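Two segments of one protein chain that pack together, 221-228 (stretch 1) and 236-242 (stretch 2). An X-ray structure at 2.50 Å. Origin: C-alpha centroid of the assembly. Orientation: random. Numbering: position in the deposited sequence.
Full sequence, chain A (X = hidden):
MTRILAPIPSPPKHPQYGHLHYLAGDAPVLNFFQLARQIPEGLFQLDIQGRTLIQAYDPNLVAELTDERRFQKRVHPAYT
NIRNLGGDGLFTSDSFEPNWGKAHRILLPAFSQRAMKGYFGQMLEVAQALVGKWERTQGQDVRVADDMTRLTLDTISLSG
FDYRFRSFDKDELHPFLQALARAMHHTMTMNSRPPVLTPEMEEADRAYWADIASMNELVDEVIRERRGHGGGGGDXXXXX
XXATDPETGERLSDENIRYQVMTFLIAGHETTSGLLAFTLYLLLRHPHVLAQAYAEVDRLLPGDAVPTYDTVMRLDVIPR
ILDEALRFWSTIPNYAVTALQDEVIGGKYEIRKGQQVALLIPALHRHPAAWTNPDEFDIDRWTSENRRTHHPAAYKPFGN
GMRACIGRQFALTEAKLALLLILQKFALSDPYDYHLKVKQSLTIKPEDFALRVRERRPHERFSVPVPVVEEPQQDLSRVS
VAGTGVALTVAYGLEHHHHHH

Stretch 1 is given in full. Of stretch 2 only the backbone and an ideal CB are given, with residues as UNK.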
# COMPACT_ATOMS: atom_id res chain seq x y z
N GLU A 221 13.92 -4.04 22.36
CA GLU A 221 14.57 -5.21 22.88
C GLU A 221 15.41 -5.88 21.79
O GLU A 221 16.64 -6.06 21.94
CB GLU A 221 13.33 -5.90 23.44
CG GLU A 221 12.95 -7.10 24.27
CD GLU A 221 12.77 -8.53 23.57
OE1 GLU A 221 12.56 -8.62 22.27
OE2 GLU A 221 12.72 -9.59 24.36
N VAL A 222 14.82 -6.11 20.62
CA VAL A 222 15.59 -6.63 19.49
C VAL A 222 16.78 -5.71 19.20
O VAL A 222 17.91 -6.17 18.95
CB VAL A 222 14.68 -6.79 18.25
CG1 VAL A 222 15.45 -6.85 16.89
CG2 VAL A 222 13.74 -7.93 18.48
N ILE A 223 16.56 -4.40 19.23
CA ILE A 223 17.62 -3.43 18.88
C ILE A 223 18.77 -3.46 19.88
O ILE A 223 19.94 -3.53 19.49
CB ILE A 223 17.04 -2.00 18.75
CG1 ILE A 223 16.40 -1.80 17.40
CG2 ILE A 223 18.14 -0.97 18.93
CD1 ILE A 223 15.43 -0.60 17.38
N ARG A 224 18.46 -3.42 21.18
CA ARG A 224 19.56 -3.28 22.15
C ARG A 224 20.43 -4.53 21.99
O ARG A 224 21.60 -4.61 22.41
CB ARG A 224 19.12 -3.31 23.61
CG ARG A 224 18.95 -4.56 24.42
CD ARG A 224 18.28 -3.98 25.55
NE ARG A 224 16.85 -3.87 25.25
CZ ARG A 224 15.92 -3.06 25.67
NH1 ARG A 224 16.16 -1.92 26.26
NH2 ARG A 224 14.67 -3.40 25.38
N GLU A 225 19.76 -5.56 21.44
CA GLU A 225 20.10 -6.82 21.93
C GLU A 225 20.70 -7.53 20.74
O GLU A 225 21.42 -8.61 20.99
CB GLU A 225 18.76 -7.20 22.58
CG GLU A 225 18.50 -8.32 23.55
CD GLU A 225 19.50 -8.25 24.68
OE1 GLU A 225 20.29 -7.35 24.90
OE2 GLU A 225 18.80 -8.69 25.62
N ARG A 226 20.66 -6.88 19.62
CA ARG A 226 21.52 -6.81 18.43
C ARG A 226 22.76 -5.87 18.56
O ARG A 226 23.81 -6.11 17.93
CB ARG A 226 20.71 -6.31 17.29
CG ARG A 226 21.15 -6.64 15.94
CD ARG A 226 20.65 -8.04 15.63
NE ARG A 226 21.00 -8.42 14.27
CZ ARG A 226 20.25 -8.18 13.20
NH1 ARG A 226 20.66 -8.59 12.00
NH2 ARG A 226 19.09 -7.57 13.32
N ARG A 227 22.65 -4.74 19.28
CA ARG A 227 23.81 -3.85 19.51
C ARG A 227 24.84 -4.51 20.39
O ARG A 227 26.04 -4.16 20.35
CB ARG A 227 23.37 -2.48 20.07
CG ARG A 227 22.62 -1.62 19.01
CD ARG A 227 22.61 -0.10 19.34
NE ARG A 227 22.18 0.81 18.25
CZ ARG A 227 22.89 1.07 17.15
NH1 ARG A 227 22.42 1.94 16.25
NH2 ARG A 227 24.05 0.46 16.93
N GLY A 228 24.39 -5.51 21.14
CA GLY A 228 25.26 -6.45 21.80
C GLY A 228 25.18 -7.73 20.98
O GLY A 228 24.11 -8.13 20.55
N UNK A 236 17.43 -5.11 7.19
CA UNK A 236 17.34 -3.64 7.18
C UNK A 236 17.81 -3.03 8.50
O UNK A 236 18.47 -2.00 8.49
CB UNK A 236 15.90 -3.20 6.90
N UNK A 237 17.43 -3.64 9.63
CA UNK A 237 17.91 -3.20 10.94
C UNK A 237 19.44 -3.18 11.01
O UNK A 237 20.04 -2.21 11.51
CB UNK A 237 17.35 -4.11 12.04
N UNK A 238 20.09 -4.27 10.60
CA UNK A 238 21.54 -4.30 10.59
C UNK A 238 22.16 -3.16 9.81
O UNK A 238 23.21 -2.63 10.18
CB UNK A 238 22.02 -5.63 10.01
N UNK A 239 21.50 -2.75 8.72
CA UNK A 239 21.96 -1.62 7.93
C UNK A 239 21.75 -0.32 8.68
O UNK A 239 22.61 0.57 8.64
CB UNK A 239 21.24 -1.58 6.58
N UNK A 240 20.61 -0.17 9.36
CA UNK A 240 20.37 1.08 10.07
C UNK A 240 21.25 1.21 11.31
O UNK A 240 21.42 2.33 11.81
CB UNK A 240 18.90 1.18 10.47
N UNK A 241 21.85 0.10 11.77
CA UNK A 241 22.75 0.13 12.93
C UNK A 241 24.12 0.68 12.59
O UNK A 241 24.73 1.35 13.44
CB UNK A 241 22.90 -1.28 13.52
N UNK A 242 24.61 0.43 11.37
CA UNK A 242 25.93 0.84 10.92
C UNK A 242 25.91 2.12 10.09
O UNK A 242 26.57 3.10 10.43
CB UNK A 242 26.57 -0.29 10.11

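The two helical stretches cross at -62°, their axes 11.2 Å apart at closest approach. Stretch 1 offers two kinds of surface: the aliphatic groups of V222 and I223, and the long side chains of R226 and R227.

Position 236 has helical backbone angles (-61/-42), and its CA-to-CB bond points away from stretch 1, with nothing of that stretch within 5.5 Å of the ideal CB. The contact therefore sets no preference beyond compatibility with a helix. The deposited residue is L236, which stays clear of stretch 1.

Position 237 is different. Its CA-to-CB bond points toward stretch 1, and the ideal CB lies 4.1 Å from NH2 of R226. Beyond it are the methyl and methylene groups of V222 and I223, so a branched or long aliphatic residue, leucine, isoleucine or methionine, would suit; an acidic side chain could also be considered because of the guanidinium, but it would have to share the space with apolar groups. The residue is L237, with chi1 t and chi2 p. L237 CD2 lies 3.7 Å from V222 CG1, and L237 CD1 3.9 Å from I223 CG1. L237 CD2 also lies 3.7 Å from R226 NH2, approaching the guanidinium obliquely.

At position 238 the bond to the ideal CB runs sideways, and that CB would sit 3.8 Å from R226 NH1. The angles (-55/-35) are ordinary for a helix and do not demand glycine, so a small residue such as alanine or serine is as plausible on this evidence. The deposited residue is G238. Without a side chain, it meets the arginine through its backbone, with G238 N 4.4 Å from R226 NH2, a loose contact between two donors.

Position 239 is out of reach of stretch 1, which leaves many helix-compatible residues possible; it is L239. Position 240 points sideways, again with no atom of stretch 1 within 5.5 Å of its ideal CB, so the choice is equally wide. M240 fills it, and M240 CB, 6.8 Å from R227 NH1, is as close as its side chain comes.

Position 241 again points toward stretch 1, its ideal CB 4.0 Å from R227 NH2. The aliphatic part of R226 and the guanidinium of R227 both border the site. A leucine or methionine could use the carbon surface and the flat face of the guanidinium, whereas an acidic or amide group could answer the charge. The residue is L241, with chi1 m and chi2 t, and it has the largest covered area of either stretch. Its CD1 packs 3.8 Å from R226 CG, and CD2 lies over one face of the R227 guanidinium, 3.3 Å from NH1. The contact thus uses the arginines as packing surfaces, and no hydrogen bond joins the stretches.

Position 242 points sideways into space free of stretch 1 near its CB, where polar residues would be acceptable. It is N242, whose side-chain end comes nearer, but N242 OD1 remains 6.1 Å from R227 NH2.

Stretch 2 236-242: LLGLMLN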
# COMPACT_ATOMS: atom_id res chain seq x y z
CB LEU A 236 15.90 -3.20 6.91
CG LEU A 236 15.50 -3.14 5.44
CD1 LEU A 236 14.02 -2.87 5.37
CD2 LEU A 236 16.27 -2.08 4.73
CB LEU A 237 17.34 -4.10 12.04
CG LEU A 237 17.88 -3.85 13.45
CD1 LEU A 237 17.76 -2.38 13.77
CD2 LEU A 237 17.13 -4.69 14.47
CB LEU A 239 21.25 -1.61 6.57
CG LEU A 239 21.60 -0.50 5.57
CD1 LEU A 239 21.53 -0.98 4.13
CD2 LEU A 239 20.64 0.67 5.74
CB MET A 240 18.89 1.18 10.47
CG MET A 240 17.90 1.27 9.31
SD MET A 240 16.19 1.75 9.76
CE MET A 240 15.58 0.11 10.21
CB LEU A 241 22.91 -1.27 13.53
CG LEU A 241 21.69 -1.87 14.23
CD1 LEU A 241 22.10 -3.09 15.02
CD2 LEU A 241 21.01 -0.85 15.12
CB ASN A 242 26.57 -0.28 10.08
CG ASN A 242 26.63 -1.62 10.81
OD1 ASN A 242 26.93 -1.69 12.02
ND2 ASN A 242 26.36 -2.70 10.07
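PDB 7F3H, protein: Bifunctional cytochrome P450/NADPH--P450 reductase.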